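Local coordinates for protein-glutamine gamma-glutamyltransferase 2 (Pagrus major, PDB 1G0D) that probably catalyses calcium-dependent bonding of protein glutamine side chains to lysine amino groups, cross-linking proteins, or to small primary amines, at residues A[160-165]-A[292-297]; A[330-335]-A[353-358]; A[420-425]-A[433-438]. All coordinates share one frame; numbering follows the deposited sequence.

Contact 1. Residues A[160-165]-A[292-297]; sequences GVIYMG and PITNFA
In the papain-like catalytic core, Thr-294 on the edge strand 290-298 of the active-site sheet reaches across to Tyr-163 on strand 159-164, which pairs with strand 169-176 in a separate two-stranded sheet. The facing strands run nearly parallel, 12° apart in direction, but their axes come no closer than 6.6 Å, and side chains and a water, not a backbone ladder, bridge the gap. Thr-294 OG1 lies anti to its own carbonyl carbon (chi1 -60°), the branch from which it donates to Tyr-163 O at 2.9 Å. The hydroxyl meets that carbonyl from one side, at a C=O...donor angle of 126°, tilted from the carbonyl plane. The water gives a hydrogen to Thr-294 OG1 at 2.8 Å and another to Pro-292 O. It also accepts a long bond from Tyr-163 N at 3.3 Å. Three polar backbone or hydroxyl groups buried between the two sheets are thus tied to one solvent molecule, and Pro-292 O has a second donor in Thr-425 OG1. The helix 272-286, which begins with the active-site Cys-272, packs on the same strands: Ile-162 touches Ala-277, Met-164 touches Trp-273 and Pro-292 touches Cys-280. Across the contact Ile-162 CD1 meets the ring of Pro-292, and the Ile-162 side chain crosses that of Thr-294 at about a right angle, CG2 lying 3.8 Å from OG1. Farther along, the Phe-296 ring turns its edge to the 160-165 backbone, CE1 lying 3.5 Å from Met-164 O, with Gly-165 O near the ring plane as well. One face of this ring carries Thr-294 CG2, 4.0 Å above the plane and toward the rim. At Gly-165 a CB would jam against the carbonyl oxygen of Met-164.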
ATOM      1  N   GLY A 160      -4.760  -6.200  -6.457  1.00 16.15           N
ATOM      2  CA  GLY A 160      -4.457  -6.666  -5.125  1.00 14.78           C
ATOM      3  C   GLY A 160      -5.665  -6.542  -4.214  1.00 14.85           C
ATOM      4  O   GLY A 160      -6.780  -6.260  -4.644  1.00 14.84           O
ATOM      5  N   VAL A 161      -5.440  -6.806  -2.944  1.00 12.83           N
ATOM      6  CA  VAL A 161      -6.471  -6.703  -1.959  1.00 15.34           C
ATOM      7  C   VAL A 161      -5.757  -6.109  -0.756  1.00 17.87           C
ATOM      8  O   VAL A 161      -4.682  -6.584  -0.393  1.00 17.77           O
ATOM      9  CB  VAL A 161      -7.007  -8.117  -1.648  1.00 14.18           C
ATOM     10  CG1 VAL A 161      -7.950  -8.085  -0.484  1.00 17.85           C
ATOM     11  CG2 VAL A 161      -7.721  -8.648  -2.863  1.00 11.55           C
ATOM     12  N   ILE A 162      -6.287  -5.033  -0.177  1.00 16.96           N
ATOM     13  CA  ILE A 162      -5.648  -4.467   1.012  1.00 18.26           C
ATOM     14  C   ILE A 162      -6.606  -4.730   2.173  1.00 19.55           C
ATOM     15  O   ILE A 162      -7.785  -4.460   2.057  1.00 23.51           O
ATOM     16  CB  ILE A 162      -5.380  -2.958   0.858  1.00 14.91           C
ATOM     17  CG1 ILE A 162      -4.576  -2.716  -0.431  1.00 13.68           C
ATOM     18  CG2 ILE A 162      -4.672  -2.456   2.083  1.00 16.30           C
ATOM     19  CD1 ILE A 162      -3.932  -1.361  -0.606  1.00  8.98           C
ATOM     20  N   TYR A 163      -6.126  -5.296   3.272  1.00 22.08           N
ATOM     21  CA  TYR A 163      -7.013  -5.586   4.402  1.00 22.15           C
ATOM     22  C   TYR A 163      -7.261  -4.346   5.301  1.00 25.52           C
ATOM     23  O   TYR A 163      -6.383  -3.462   5.458  1.00 25.49           O
ATOM     24  CB  TYR A 163      -6.462  -6.794   5.187  1.00 17.24           C
ATOM     25  CG  TYR A 163      -6.474  -8.022   4.318  1.00 18.11           C
ATOM     26  CD1 TYR A 163      -7.646  -8.720   4.104  1.00 17.98           C
ATOM     27  CD2 TYR A 163      -5.361  -8.359   3.540  1.00 20.11           C
ATOM     28  CE1 TYR A 163      -7.722  -9.697   3.125  1.00 24.27           C
ATOM     29  CE2 TYR A 163      -5.429  -9.342   2.553  1.00 19.52           C
ATOM     30  CZ  TYR A 163      -6.611 -10.000   2.345  1.00 23.72           C
ATOM     31  OH  TYR A 163      -6.704 -10.937   1.345  1.00 28.84           O
ATOM     32  N   MET A 164      -8.471  -4.280   5.861  1.00 22.84           N
ATOM     33  CA  MET A 164      -8.875  -3.161   6.693  1.00 19.53           C
ATOM     34  C   MET A 164      -9.861  -3.636   7.689  1.00 19.21           C
ATOM     35  O   MET A 164     -10.070  -4.835   7.816  1.00 22.47           O
ATOM     36  CB  MET A 164      -9.515  -2.095   5.839  1.00 18.82           C
ATOM     37  CG  MET A 164      -8.492  -1.410   5.014  1.00 19.44           C
ATOM     38  SD  MET A 164      -9.121  -0.147   3.932  1.00 27.96           S
ATOM     39  CE  MET A 164     -10.804   0.076   4.512  1.00 26.81           C
ATOM     40  N   GLY A 165     -10.492  -2.686   8.368  1.00 20.58           N
ATOM     41  CA  GLY A 165     -11.466  -3.004   9.401  1.00 23.35           C
ATOM     42  C   GLY A 165     -10.808  -3.055  10.771  1.00 22.94           C
ATOM     43  O   GLY A 165     -10.001  -2.190  11.085  1.00 25.83           O
ATOM     44  N   PRO A 292       1.454  -4.875  -0.204  1.00 12.87           N
ATOM     45  CA  PRO A 292       0.935  -4.056   0.892  1.00 14.07           C
ATOM     46  C   PRO A 292       0.625  -4.885   2.113  1.00 15.28           C
ATOM     47  O   PRO A 292      -0.145  -5.850   2.010  1.00 18.35           O
ATOM     48  CB  PRO A 292      -0.339  -3.448   0.317  1.00 10.75           C
ATOM     49  CG  PRO A 292      -0.169  -3.590  -1.148  1.00 12.98           C
ATOM     50  CD  PRO A 292       0.517  -4.894  -1.331  1.00 12.05           C
ATOM     51  N   ILE A 293       1.229  -4.542   3.258  1.00 16.19           N
ATOM     52  CA  ILE A 293       0.896  -5.278   4.471  1.00 14.87           C
ATOM     53  C   ILE A 293       0.089  -4.394   5.442  1.00 13.27           C
ATOM     54  O   ILE A 293       0.329  -3.190   5.523  1.00 12.15           O
ATOM     55  CB  ILE A 293       2.128  -5.908   5.182  1.00 12.06           C
ATOM     56  CG1 ILE A 293       2.645  -4.967   6.171  1.00 10.12           C
ATOM     57  CG2 ILE A 293       3.211  -6.401   4.244  1.00  7.05           C
ATOM     58  CD1 ILE A 293       2.530  -5.677   7.442  1.00 23.38           C
ATOM     59  N   THR A 294      -0.895  -4.990   6.132  1.00 12.47           N
ATOM     60  CA  THR A 294      -1.751  -4.264   7.090  1.00 10.32           C
ATOM     61  C   THR A 294      -1.553  -4.748   8.523  1.00 10.33           C
ATOM     62  O   THR A 294      -1.524  -5.940   8.785  1.00 14.31           O
ATOM     63  CB  THR A 294      -3.249  -4.427   6.745  1.00  7.83           C
ATOM     64  OG1 THR A 294      -3.496  -3.910   5.442  1.00 16.01           O
ATOM     65  CG2 THR A 294      -4.087  -3.634   7.650  1.00 10.43           C
ATOM     66  N   ASN A 295      -1.440  -3.820   9.463  1.00  9.81           N
ATOM     67  CA  ASN A 295      -1.227  -4.164  10.862  1.00  5.53           C
ATOM     68  C   ASN A 295      -2.466  -3.829  11.640  1.00  6.89           C
ATOM     69  O   ASN A 295      -2.968  -2.715  11.512  1.00 11.90           O
ATOM     70  CB  ASN A 295      -0.091  -3.321  11.395  1.00  9.92           C
ATOM     71  CG  ASN A 295       0.326  -3.722  12.773  1.00 15.06           C
ATOM     72  OD1 ASN A 295       0.195  -4.883  13.151  1.00 18.83           O
ATOM     73  ND2 ASN A 295       0.839  -2.762  13.546  1.00 16.33           N
ATOM     74  N   PHE A 296      -2.994  -4.747  12.433  1.00  5.68           N
ATOM     75  CA  PHE A 296      -4.180  -4.387  13.209  1.00 11.29           C
ATOM     76  C   PHE A 296      -3.722  -4.037  14.633  1.00 13.36           C
ATOM     77  O   PHE A 296      -2.820  -4.670  15.164  1.00 14.30           O
ATOM     78  CB  PHE A 296      -5.197  -5.518  13.157  1.00 11.49           C
ATOM     79  CG  PHE A 296      -5.856  -5.656  11.791  1.00 13.34           C
ATOM     80  CD1 PHE A 296      -6.936  -4.846  11.435  1.00  9.60           C
ATOM     81  CD2 PHE A 296      -5.391  -6.584  10.861  1.00 12.61           C
ATOM     82  CE1 PHE A 296      -7.543  -4.949  10.166  1.00  8.23           C
ATOM     83  CE2 PHE A 296      -5.998  -6.695   9.580  1.00 11.26           C
ATOM     84  CZ  PHE A 296      -7.074  -5.875   9.242  1.00  7.70           C
ATOM     85  N   ALA A 297      -4.325  -3.010  15.237  1.00 16.28           N
ATOM     86  CA  ALA A 297      -3.909  -2.526  16.559  1.00 13.55           C
ATOM     87  C   ALA A 297      -2.467  -2.005  16.343  1.00 15.15           C
ATOM     88  O   ALA A 297      -1.469  -2.571  16.806  1.00 12.48           O
ATOM     89  CB  ALA A 297      -3.955  -3.668  17.607  1.00 12.66           C
TER
HETATM   90  O   HOH W   1      -2.885  -5.587   3.266  1.00 14.76           O

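Contact 2. Residues A[330-335]-A[353-358]; sequences NFHCWV and VLDPTP
Val-335 and Leu-354 form an antiparallel hydrogen-bonded pair, Leu-354 N to Val-335 O at 2.8 Å and Val-335 N to Leu-354 O at 3.0 Å, although the strand segments run 123° apart. The pair belongs to the beta hairpin of strands 329-339 and 350-355, which brings together His-332 and Asp-355 of the Cys-His-Asp active site. His-332 CG is anti to the backbone N (chi1 171°), and the ring and the Asp-355 carboxylate reach toward each other tip to tip. NE2 donates to the syn lone pair of OD2 at 2.9 Å, through a somewhat bent bond with the two planes 39° apart; the active-site Cys-272 also touches the imidazole. An alanine in place of Asp-355 would probably leave His-332 NE2 without its acceptor and the imidazole freer to turn. Thr-357 OG1 sits at the edge of the His-332 ring, 3.3 Å from CE1, and the backbone N of Thr-357 gives Asp-355 OD1 a weak hydrogen bond. Between His-332 and the pair, Trp-334, whose NE1 is hydrogen-bonded to Tyr-440 OH, takes a CH-pi contact: Val-353 CG1 stands over its five-membered ring, 3.7 Å from the centroid.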
ATOM      1  N   ASN A 330      -6.903   1.470  14.529  1.00 14.88           N
ATOM      2  CA  ASN A 330      -7.654   0.229  14.295  1.00 14.75           C
ATOM      3  C   ASN A 330      -6.818  -0.692  13.381  1.00 16.89           C
ATOM      4  O   ASN A 330      -6.858  -1.931  13.490  1.00 18.16           O
ATOM      5  CB  ASN A 330      -9.005   0.521  13.642  1.00 14.85           C
ATOM      6  CG  ASN A 330     -10.047   1.030  14.628  1.00 17.11           C
ATOM      7  OD1 ASN A 330      -9.753   1.277  15.808  1.00 16.44           O
ATOM      8  ND2 ASN A 330     -11.271   1.200  14.144  1.00 13.36           N
ATOM      9  N   PHE A 331      -6.070  -0.072  12.472  1.00 17.26           N
ATOM     10  CA  PHE A 331      -5.175  -0.787  11.561  1.00 15.65           C
ATOM     11  C   PHE A 331      -4.297   0.257  10.928  1.00 13.46           C
ATOM     12  O   PHE A 331      -4.552   1.448  11.025  1.00 15.18           O
ATOM     13  CB  PHE A 331      -5.939  -1.588  10.476  1.00 15.43           C
ATOM     14  CG  PHE A 331      -6.512  -0.741   9.366  1.00 16.96           C
ATOM     15  CD1 PHE A 331      -7.841  -0.298   9.412  1.00 16.13           C
ATOM     16  CD2 PHE A 331      -5.724  -0.348   8.298  1.00 13.46           C
ATOM     17  CE1 PHE A 331      -8.372   0.533   8.411  1.00 14.66           C
ATOM     18  CE2 PHE A 331      -6.248   0.490   7.283  1.00 14.90           C
ATOM     19  CZ  PHE A 331      -7.574   0.931   7.342  1.00 13.51           C
ATOM     20  N   HIS A 332      -3.228  -0.187  10.313  1.00 12.68           N
ATOM     21  CA  HIS A 332      -2.332   0.726   9.649  1.00  9.37           C
ATOM     22  C   HIS A 332      -1.616  -0.086   8.609  1.00  8.66           C
ATOM     23  O   HIS A 332      -1.191  -1.207   8.877  1.00 10.45           O
ATOM     24  CB  HIS A 332      -1.311   1.306  10.615  1.00  9.24           C
ATOM     25  CG  HIS A 332      -0.239   2.096   9.934  1.00 10.53           C
ATOM     26  ND1 HIS A 332      -0.520   3.048   8.976  1.00 12.55           N
ATOM     27  CD2 HIS A 332       1.109   2.111  10.101  1.00  9.12           C
ATOM     28  CE1 HIS A 332       0.609   3.622   8.582  1.00 12.56           C
ATOM     29  NE2 HIS A 332       1.609   3.073   9.252  1.00 10.07           N
ATOM     30  N   CYS A 333      -1.463   0.500   7.435  1.00  9.98           N
ATOM     31  CA  CYS A 333      -0.828  -0.143   6.317  1.00  9.87           C
ATOM     32  C   CYS A 333       0.546   0.402   5.899  1.00 10.40           C
ATOM     33  O   CYS A 333       0.853   1.587   6.046  1.00 12.99           O
ATOM     34  CB  CYS A 333      -1.746  -0.035   5.107  1.00  9.14           C
ATOM     35  SG  CYS A 333      -3.390  -0.641   5.302  1.00 16.34           S
ATOM     36  N   TRP A 334       1.376  -0.491   5.379  1.00 10.60           N
ATOM     37  CA  TRP A 334       2.663  -0.119   4.825  1.00  9.52           C
ATOM     38  C   TRP A 334       2.969  -1.107   3.690  1.00 11.56           C
ATOM     39  O   TRP A 334       2.109  -1.846   3.217  1.00  9.23           O
ATOM     40  CB  TRP A 334       3.794  -0.069   5.880  1.00  5.34           C
ATOM     41  CG  TRP A 334       4.083  -1.331   6.612  1.00 11.05           C
ATOM     42  CD1 TRP A 334       4.865  -2.368   6.187  1.00  9.94           C
ATOM     43  CD2 TRP A 334       3.621  -1.693   7.930  1.00 12.36           C
ATOM     44  NE1 TRP A 334       4.917  -3.355   7.157  1.00 10.47           N
ATOM     45  CE2 TRP A 334       4.162  -2.963   8.230  1.00  9.02           C
ATOM     46  CE3 TRP A 334       2.804  -1.065   8.878  1.00 15.97           C
ATOM     47  CZ2 TRP A 334       3.910  -3.612   9.439  1.00  9.22           C
ATOM     48  CZ3 TRP A 334       2.555  -1.719  10.088  1.00 13.34           C
ATOM     49  CH2 TRP A 334       3.109  -2.982  10.352  1.00 10.20           C
ATOM     50  N   VAL A 335       4.206  -1.142   3.264  1.00 13.77           N
ATOM     51  CA  VAL A 335       4.549  -1.993   2.161  1.00 10.48           C
ATOM     52  C   VAL A 335       5.836  -2.740   2.466  1.00 11.58           C
ATOM     53  O   VAL A 335       6.666  -2.252   3.209  1.00 12.78           O
ATOM     54  CB  VAL A 335       4.638  -1.059   0.950  1.00 13.18           C
ATOM     55  CG1 VAL A 335       6.000  -1.041   0.316  1.00  2.79           C
ATOM     56  CG2 VAL A 335       3.547  -1.376   0.046  1.00 11.01           C
ATOM     57  N   VAL A 353      10.555  -3.295   5.186  1.00 14.04           N
ATOM     58  CA  VAL A 353       9.368  -2.505   5.428  1.00 13.81           C
ATOM     59  C   VAL A 353       9.605  -1.078   4.992  1.00 15.40           C
ATOM     60  O   VAL A 353      10.566  -0.475   5.399  1.00 16.33           O
ATOM     61  CB  VAL A 353       8.999  -2.512   6.942  1.00 13.84           C
ATOM     62  CG1 VAL A 353       7.953  -1.453   7.249  1.00 12.33           C
ATOM     63  CG2 VAL A 353       8.478  -3.858   7.342  1.00 15.90           C
ATOM     64  N   LEU A 354       8.726  -0.566   4.135  1.00 19.64           N
ATOM     65  CA  LEU A 354       8.758   0.817   3.638  1.00 18.78           C
ATOM     66  C   LEU A 354       7.383   1.434   4.046  1.00 20.71           C
ATOM     67  O   LEU A 354       6.323   1.032   3.541  1.00 17.19           O
ATOM     68  CB  LEU A 354       8.879   0.818   2.112  1.00 16.62           C
ATOM     69  CG  LEU A 354      10.189   1.103   1.387  1.00 17.16           C
ATOM     70  CD1 LEU A 354      11.266   1.305   2.362  1.00 21.99           C
ATOM     71  CD2 LEU A 354      10.539  -0.016   0.484  1.00  8.93           C
ATOM     72  N   ASP A 355       7.384   2.387   4.964  1.00 20.77           N
ATOM     73  CA  ASP A 355       6.135   2.989   5.389  1.00 18.50           C
ATOM     74  C   ASP A 355       6.079   4.417   4.864  1.00 20.20           C
ATOM     75  O   ASP A 355       6.817   5.285   5.321  1.00 20.23           O
ATOM     76  CB  ASP A 355       6.057   2.956   6.907  1.00 20.10           C
ATOM     77  CG  ASP A 355       4.653   3.167   7.423  1.00 21.84           C
ATOM     78  OD1 ASP A 355       3.770   3.531   6.626  1.00 25.25           O
ATOM     79  OD2 ASP A 355       4.428   2.968   8.632  1.00 22.55           O
ATOM     80  N   PRO A 356       5.205   4.678   3.867  1.00 21.93           N
ATOM     81  CA  PRO A 356       5.105   6.039   3.307  1.00 21.66           C
ATOM     82  C   PRO A 356       4.471   7.077   4.266  1.00 23.67           C
ATOM     83  O   PRO A 356       4.675   8.293   4.102  1.00 25.41           O
ATOM     84  CB  PRO A 356       4.274   5.846   2.025  1.00 15.92           C
ATOM     85  CG  PRO A 356       4.055   4.329   1.874  1.00 15.88           C
ATOM     86  CD  PRO A 356       4.265   3.736   3.220  1.00 16.45           C
ATOM     87  N   THR A 357       3.696   6.575   5.238  1.00 20.97           N
ATOM     88  CA  THR A 357       3.032   7.384   6.234  1.00 17.51           C
ATOM     89  C   THR A 357       4.067   8.005   7.156  1.00 16.78           C
ATOM     90  O   THR A 357       4.814   7.294   7.846  1.00 18.06           O
ATOM     91  CB  THR A 357       2.071   6.552   7.055  1.00 17.22           C
ATOM     92  OG1 THR A 357       1.131   5.893   6.185  1.00 24.44           O
ATOM     93  CG2 THR A 357       1.315   7.450   8.009  1.00 14.63           C
ATOM     94  N   PRO A 358       4.124   9.348   7.180  1.00 14.41           N
ATOM     95  CA  PRO A 358       5.115   9.999   8.040  1.00 15.83           C
ATOM     96  C   PRO A 358       4.980   9.574   9.485  1.00 16.11           C
ATOM     97  O   PRO A 358       3.899   9.190   9.938  1.00 13.75           O
ATOM     98  CB  PRO A 358       4.881  11.512   7.815  1.00 10.13           C
ATOM     99  CG  PRO A 358       4.185  11.594   6.459  1.00 10.04           C
ATOM    100  CD  PRO A 358       3.310  10.336   6.440  1.00 13.32           C
TER

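Contact 3. Residues A[420-425]-A[433-438]; sequences GKNIST and REDVTL
The small hairpin of strands 424-426 and 433-435 carries Glu-434, by similarity a calcium ligand, directly opposite Thr-425. Their backbones form an antiparallel hydrogen-bonded pair, with Glu-434 N donating to Thr-425 O at 2.9 Å and Thr-425 N to Glu-434 O at 3.2 Å; Val-436 N adds a bond to Ile-423 O at 2.8 Å. Thr-425 CG2 lies alongside Glu-434 CG, both side chains pointing the same way. Ser-424 and Asp-435, the neighbouring non-hydrogen-bonded pair, are linked through Arg-433. Its chain bends at chi3 (102°), and NH1 donates to Ser-424 OG at 2.6 Å, with the oxygen in the guanidinium plane. That hydroxyl in turn donates a hydrogen bond to Asn-422 O, while NH1 makes a salt bridge of 3.6 Å with Asp-435 OD2. The other carboxylate oxygen, OD1, closes an Asx turn by accepting from Thr-437 N at 2.9 Å. The Ile-423 side chain crosses those of Thr-437 and Val-436 at about right angles, its CG2 lying 4.0 Å from Val-436 CG1. Asp-435 is thus likely to offset part of the Arg-433 charge, while the Glu-434 carboxylate leads away from the hairpin, consistent with its being available to a metal ion.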
ATOM      1  N   GLY A 420      -0.056  -5.027  16.920  1.00 25.97           N
ATOM      2  CA  GLY A 420       0.404  -5.895  15.846  1.00 22.74           C
ATOM      3  C   GLY A 420      -0.334  -7.205  15.882  1.00 22.06           C
ATOM      4  O   GLY A 420       0.251  -8.287  16.080  1.00 20.37           O
ATOM      5  N   LYS A 421      -1.631  -7.121  15.640  1.00 21.51           N
ATOM      6  CA  LYS A 421      -2.430  -8.298  15.753  1.00 22.93           C
ATOM      7  C   LYS A 421      -2.502  -9.255  14.597  1.00 22.38           C
ATOM      8  O   LYS A 421      -2.024 -10.372  14.723  1.00 28.89           O
ATOM      9  CB  LYS A 421      -3.830  -7.926  16.215  1.00 25.32           C
ATOM     10  CG  LYS A 421      -4.277  -8.733  17.417  1.00 34.50           C
ATOM     11  CD  LYS A 421      -4.025  -7.992  18.718  1.00 39.35           C
ATOM     12  CE  LYS A 421      -5.120  -6.979  18.977  1.00 42.72           C
ATOM     13  NZ  LYS A 421      -5.181  -6.601  20.403  1.00 41.22           N
ATOM     14  N   ASN A 422      -3.085  -8.895  13.474  1.00 16.26           N
ATOM     15  CA  ASN A 422      -3.137  -9.929  12.458  1.00 15.17           C
ATOM     16  C   ASN A 422      -2.510  -9.422  11.204  1.00 15.46           C
ATOM     17  O   ASN A 422      -3.160  -9.295  10.186  1.00 16.79           O
ATOM     18  CB  ASN A 422      -4.589 -10.355  12.207  1.00 14.16           C
ATOM     19  CG  ASN A 422      -5.174 -11.201  13.365  1.00 16.80           C
ATOM     20  OD1 ASN A 422      -4.513 -12.083  13.895  1.00 20.00           O
ATOM     21  ND2 ASN A 422      -6.423 -10.923  13.751  1.00 19.80           N
ATOM     22  N   ILE A 423      -1.235  -9.101  11.301  1.00 12.08           N
ATOM     23  CA  ILE A 423      -0.508  -8.592  10.157  1.00 13.51           C
ATOM     24  C   ILE A 423      -0.963  -9.425   8.956  1.00 14.88           C
ATOM     25  O   ILE A 423      -0.865 -10.640   8.954  1.00 18.02           O
ATOM     26  CB  ILE A 423       0.987  -8.721  10.428  1.00 11.29           C
ATOM     27  CG1 ILE A 423       1.199  -8.727  11.947  1.00  8.98           C
ATOM     28  CG2 ILE A 423       1.739  -7.601   9.762  1.00  6.19           C
ATOM     29  CD1 ILE A 423       2.077  -7.620  12.468  1.00 11.36           C
ATOM     30  N   SER A 424      -1.488  -8.755   7.941  1.00 14.48           N
ATOM     31  CA  SER A 424      -2.039  -9.427   6.782  1.00  8.89           C
ATOM     32  C   SER A 424      -1.503  -8.910   5.470  1.00 11.74           C
ATOM     33  O   SER A 424      -1.144  -7.741   5.359  1.00  6.47           O
ATOM     34  CB  SER A 424      -3.551  -9.222   6.773  1.00  9.09           C
ATOM     35  OG  SER A 424      -4.168  -9.893   7.854  1.00 11.91           O
ATOM     36  N   THR A 425      -1.462  -9.799   4.478  1.00 11.29           N
ATOM     37  CA  THR A 425      -1.061  -9.449   3.133  1.00 11.16           C
ATOM     38  C   THR A 425      -1.842 -10.410   2.247  1.00 13.79           C
ATOM     39  O   THR A 425      -2.308 -11.446   2.717  1.00 17.72           O
ATOM     40  CB  THR A 425       0.448  -9.595   2.908  1.00 12.14           C
ATOM     41  OG1 THR A 425       0.799  -8.924   1.697  1.00 18.90           O
ATOM     42  CG2 THR A 425       0.862 -11.055   2.765  1.00 11.04           C
ATOM     43  N   ARG A 433      -6.482 -13.968   2.707  1.00 27.86           N
ATOM     44  CA  ARG A 433      -5.676 -13.182   3.622  1.00 22.42           C
ATOM     45  C   ARG A 433      -4.653 -14.148   4.144  1.00 20.51           C
ATOM     46  O   ARG A 433      -4.971 -15.269   4.544  1.00 18.35           O
ATOM     47  CB  ARG A 433      -6.561 -12.635   4.772  1.00 22.77           C
ATOM     48  CG  ARG A 433      -5.872 -12.037   6.016  1.00 18.52           C
ATOM     49  CD  ARG A 433      -6.884 -11.730   7.166  1.00 20.07           C
ATOM     50  NE  ARG A 433      -6.873 -12.744   8.228  1.00 15.67           N
ATOM     51  CZ  ARG A 433      -5.864 -12.925   9.088  1.00 26.09           C
ATOM     52  NH1 ARG A 433      -4.775 -12.161   9.025  1.00 24.97           N
ATOM     53  NH2 ARG A 433      -5.909 -13.897  10.006  1.00 26.67           N
ATOM     54  N   GLU A 434      -3.413 -13.707   4.104  1.00 18.47           N
ATOM     55  CA  GLU A 434      -2.316 -14.501   4.576  1.00 18.61           C
ATOM     56  C   GLU A 434      -1.836 -13.869   5.861  1.00 16.79           C
ATOM     57  O   GLU A 434      -1.354 -12.742   5.839  1.00 18.54           O
ATOM     58  CB  GLU A 434      -1.221 -14.464   3.529  1.00 20.55           C
ATOM     59  CG  GLU A 434       0.171 -14.546   4.065  1.00 33.66           C
ATOM     60  CD  GLU A 434       0.884 -15.736   3.496  1.00 40.76           C
ATOM     61  OE1 GLU A 434       2.133 -15.675   3.289  1.00 43.86           O
ATOM     62  OE2 GLU A 434       0.156 -16.736   3.257  1.00 45.12           O
ATOM     63  N   ASP A 435      -1.960 -14.564   6.979  1.00 13.17           N
ATOM     64  CA  ASP A 435      -1.486 -13.973   8.223  1.00 15.14           C
ATOM     65  C   ASP A 435       0.035 -14.058   8.294  1.00 12.86           C
ATOM     66  O   ASP A 435       0.620 -15.110   8.452  1.00 18.23           O
ATOM     67  CB  ASP A 435      -2.128 -14.641   9.428  1.00 13.19           C
ATOM     68  CG  ASP A 435      -1.767 -13.954  10.724  1.00 16.94           C
ATOM     69  OD1 ASP A 435      -0.557 -13.757  10.955  1.00 21.76           O
ATOM     70  OD2 ASP A 435      -2.678 -13.603  11.505  1.00 19.34           O
ATOM     71  N   VAL A 436       0.655 -12.905   8.215  1.00 12.81           N
ATOM     72  CA  VAL A 436       2.087 -12.767   8.159  1.00 10.38           C
ATOM     73  C   VAL A 436       2.715 -12.340   9.512  1.00 11.02           C
ATOM     74  O   VAL A 436       3.898 -12.049   9.616  1.00 10.39           O
ATOM     75  CB  VAL A 436       2.319 -11.795   6.948  1.00  8.30           C
ATOM     76  CG1 VAL A 436       2.885 -10.543   7.347  1.00  5.25           C
ATOM     77  CG2 VAL A 436       3.108 -12.464   5.911  1.00  9.19           C
ATOM     78  N   THR A 437       1.926 -12.400  10.581  1.00 15.62           N
ATOM     79  CA  THR A 437       2.394 -11.953  11.899  1.00 16.76           C
ATOM     80  C   THR A 437       3.692 -12.566  12.368  1.00 17.72           C
ATOM     81  O   THR A 437       4.626 -11.868  12.778  1.00 19.97           O
ATOM     82  CB  THR A 437       1.298 -12.164  13.003  1.00 20.06           C
ATOM     83  OG1 THR A 437       0.003 -11.827  12.480  1.00 21.94           O
ATOM     84  CG2 THR A 437       1.569 -11.268  14.219  1.00 15.12           C
ATOM     85  N   LEU A 438       3.782 -13.879  12.309  1.00 19.32           N
ATOM     86  CA  LEU A 438       5.007 -14.500  12.763  1.00 16.03           C
ATOM     87  C   LEU A 438       6.304 -14.051  12.032  1.00 15.02           C
ATOM     88  O   LEU A 438       7.385 -14.300  12.531  1.00 15.88           O
ATOM     89  CB  LEU A 438       4.837 -16.010  12.717  1.00 14.99           C
ATOM     90  CG  LEU A 438       6.047 -16.690  13.336  1.00 22.71           C
ATOM     91  CD1 LEU A 438       6.027 -16.543  14.827  1.00 20.60           C
ATOM     92  CD2 LEU A 438       6.030 -18.137  12.976  1.00 29.37           C
TER

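How the contacts relate
Along the chain the contacts follow in series, 160-165/292-297, then 330-335/353-358, then 420-425/433-438. Contact 1 is the hub, its centre about 9 Å from that of contact 2 and 8 Å from that of contact 3; contacts 2 and 3 lie about 14 Å apart, centre to centre, without touching. Strands 290-298 and 329-339 are neighbours in one antiparallel sheet, so contact 1 borders the active-site hairpin, Asn-295 N probably bonding His-332 O. On its other side 292-297 meets 420-425, through Phe-296 O with Lys-421 N and Ala-297 O with Gly-420 N. One strand thus lies between the catalytic residues and the loop-and-hairpin region bearing a presumed calcium ligand.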